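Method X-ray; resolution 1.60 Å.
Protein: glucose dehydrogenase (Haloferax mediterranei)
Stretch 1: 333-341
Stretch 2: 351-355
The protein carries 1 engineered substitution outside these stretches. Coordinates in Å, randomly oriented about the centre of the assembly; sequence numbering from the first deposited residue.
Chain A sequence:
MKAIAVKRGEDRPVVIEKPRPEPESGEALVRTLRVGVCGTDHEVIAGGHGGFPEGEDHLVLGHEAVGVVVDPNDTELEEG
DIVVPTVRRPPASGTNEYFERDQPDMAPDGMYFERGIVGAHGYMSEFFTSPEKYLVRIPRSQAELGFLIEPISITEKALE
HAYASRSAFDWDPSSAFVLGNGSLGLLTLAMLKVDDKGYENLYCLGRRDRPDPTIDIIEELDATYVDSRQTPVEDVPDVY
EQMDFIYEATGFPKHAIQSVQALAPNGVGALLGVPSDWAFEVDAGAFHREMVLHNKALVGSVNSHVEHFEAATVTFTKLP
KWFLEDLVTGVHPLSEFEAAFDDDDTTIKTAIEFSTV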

# COMPACT_ATOMS: atom_id res chain seq x y z
N PRO A 333 17.26 4.50 37.79
CA PRO A 333 17.91 5.78 37.98
C PRO A 333 19.24 5.83 37.26
O PRO A 333 19.88 4.80 37.06
CB PRO A 333 18.10 5.87 39.50
CG PRO A 333 18.14 4.45 39.95
CD PRO A 333 17.15 3.74 39.05
N LEU A 334 19.65 7.03 36.87
CA LEU A 334 20.93 7.22 36.20
C LEU A 334 22.08 6.59 37.00
O LEU A 334 22.98 5.97 36.41
CB LEU A 334 21.18 8.71 36.02
CG LEU A 334 22.46 9.07 35.30
CD1 LEU A 334 22.57 8.47 33.92
CD2 LEU A 334 22.60 10.58 35.25
N SER A 335 21.97 6.66 38.32
CA SER A 335 22.96 6.05 39.23
C SER A 335 23.20 4.58 38.94
O SER A 335 24.31 4.11 39.12
CB SER A 335 22.55 6.27 40.69
OG SER A 335 21.24 5.74 40.92
N GLU A 336 22.18 3.85 38.48
CA GLU A 336 22.23 2.43 38.16
C GLU A 336 21.66 2.18 36.75
O GLU A 336 20.80 1.34 36.54
CB GLU A 336 21.46 1.64 39.22
CG GLU A 336 21.70 2.08 40.66
CD GLU A 336 23.10 1.80 41.16
OE1 GLU A 336 23.78 0.87 40.62
OE2 GLU A 336 23.54 2.50 42.13
N PHE A 337 22.13 2.95 35.79
CA PHE A 337 21.48 2.98 34.47
C PHE A 337 21.63 1.71 33.66
O PHE A 337 20.81 1.44 32.81
CB PHE A 337 22.00 4.16 33.67
CG PHE A 337 23.34 3.91 33.09
CD1 PHE A 337 24.48 4.23 33.81
CD2 PHE A 337 23.46 3.31 31.84
CE1 PHE A 337 25.74 3.97 33.27
CE2 PHE A 337 24.72 3.05 31.30
CZ PHE A 337 25.85 3.38 32.02
N GLU A 338 22.68 0.93 33.91
CA GLU A 338 23.06 -0.15 32.99
C GLU A 338 21.95 -1.15 32.74
O GLU A 338 21.78 -1.62 31.61
CB GLU A 338 24.31 -0.88 33.52
CG GLU A 338 25.60 -0.14 33.25
CD GLU A 338 26.67 -0.41 34.29
OE1 GLU A 338 26.87 -1.60 34.65
OE2 GLU A 338 27.32 0.56 34.75
N ALA A 339 21.19 -1.46 33.77
CA ALA A 339 20.11 -2.44 33.66
C ALA A 339 19.01 -2.06 32.67
O ALA A 339 18.24 -2.91 32.23
CB ALA A 339 19.50 -2.69 35.03
N ALA A 340 18.92 -0.78 32.31
CA ALA A 340 17.96 -0.36 31.30
C ALA A 340 18.27 -0.99 29.95
O ALA A 340 17.38 -1.11 29.08
CB ALA A 340 17.95 1.12 31.19
N PHE A 341 19.54 -1.37 29.75
CA PHE A 341 19.98 -1.99 28.49
C PHE A 341 20.00 -3.54 28.54
O PHE A 341 20.52 -4.18 27.63
CB PHE A 341 21.36 -1.42 28.08
CG PHE A 341 21.34 0.07 27.79
CD1 PHE A 341 20.83 0.56 26.61
CD2 PHE A 341 21.80 0.98 28.73
CE1 PHE A 341 20.77 1.91 26.36
CE2 PHE A 341 21.76 2.34 28.48
CZ PHE A 341 21.27 2.79 27.27
N ALA A 351 13.34 2.29 30.93
CA ALA A 351 13.74 3.67 30.79
C ALA A 351 14.78 4.00 31.84
O ALA A 351 14.91 3.29 32.82
CB ALA A 351 12.54 4.61 30.96
N ILE A 352 15.48 5.10 31.62
CA ILE A 352 16.41 5.69 32.57
C ILE A 352 15.85 7.01 33.06
O ILE A 352 15.47 7.86 32.27
CB ILE A 352 17.78 5.92 31.93
CG1 ILE A 352 18.35 4.57 31.46
CG2 ILE A 352 18.73 6.60 32.94
CD1 ILE A 352 19.51 4.68 30.49
N GLU A 353 15.84 7.19 34.37
CA GLU A 353 15.38 8.39 35.01
C GLU A 353 16.56 9.29 35.34
O GLU A 353 17.41 8.92 36.16
CB GLU A 353 14.60 8.07 36.28
CG GLU A 353 14.08 9.32 36.99
CD GLU A 353 13.08 8.99 38.04
OE1 GLU A 353 13.50 8.69 39.17
OE2 GLU A 353 11.88 9.08 37.74
N PHE A 354 16.59 10.45 34.73
CA PHE A 354 17.59 11.49 34.98
C PHE A 354 17.22 12.44 36.12
O PHE A 354 18.09 12.96 36.84
CB PHE A 354 17.87 12.28 33.70
CG PHE A 354 18.68 11.50 32.72
CD1 PHE A 354 18.10 10.52 31.94
CD2 PHE A 354 20.04 11.73 32.59
CE1 PHE A 354 18.87 9.77 31.06
CE2 PHE A 354 20.80 10.97 31.71
CZ PHE A 354 20.20 9.99 30.97
N SER A 355 15.92 12.68 36.28
CA SER A 355 15.42 13.59 37.30
C SER A 355 13.92 13.40 37.46
O SER A 355 13.27 12.78 36.62
CB SER A 355 15.72 15.02 36.91
OG SER A 355 14.85 15.53 35.90

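Ile352 is the centre of this contact. It has the largest area covered by the other stretch of any residue here, and it touches five residues of stretch 1. Its CA-to-CB bond points sideways, but the end of the side chain comes nearer to stretch 1. With chi1 in m and chi2 in t, CD1 reaches in among Phe337, Ala340 and Phe341.

The tightest apolar approach is to Ala340. Ala340 CB lies 3.5 Å from Ile352 CG1. The CA-to-CB bond of Ala340 points toward stretch 2, which sets its methyl against Ile352. Ala340 CB is 4.1 Å from Ala351 O. Ala351 itself directs its CB away from stretch 1.

Two phenylalanines meet the tip of Ile352. Phe341 CE2 is 3.8 Å from Ile352 CD1; the side chain of Phe341 starts sideways, but its end comes nearer. Phe337 behaves differently. Phe337 CB is 4.1 Å from Ile352 CD1, while the Phe337 ring leads away from stretch 2. Both rings meet the methyl obliquely. These contacts are van der Waals packing, and burying the apolar surfaces keeps them from water.

Leu334 extends the apolar patch. Leu334 CA is 4.0 Å from Ile352 CG2, and Leu334 CD1 is 4.4 Å from that methyl. Leu334 CD1 also lies 3.8 Å from Phe354 CE2. The CA-to-CB bond of Phe354 points away, yet its ring comes back nearer to stretch 1.

The backbone changes character along stretch 1. Pro333 forms a parallel bridge with Glu353, with their CA atoms 4.7 Å apart. From Leu334 the chain turns into a 3-10 segment. Bonds from Glu336 N to Pro333 O (2.9 Å), Ala340 N to Phe337 O (3.0 Å) and Phe341 N to Glu338 O (2.9 Å) hold the turns. The bond from Phe337 N to Leu334 O, at 3.2 Å, is weak. This coiling brings Leu334, Phe337, Ala340 and Phe341 up to Ile352.

One hydrogen bond joins the two stretches. Leu334 N donates to Glu353 O at 3.0 Å, with an N-H...O angle of 142°. This is the usual pattern of a parallel bridge: the residue after Pro333 donates to the O of its bridge partner, Glu353. The side chains of Pro333 and Glu353 lie on the same face of the sheet. The carboxylate of Glu353 makes no hydrogen bond to stretch 1; its OE2 is bonded elsewhere in the structure. Ser335, Glu336 and Glu338 are exposed and take no part in the contact.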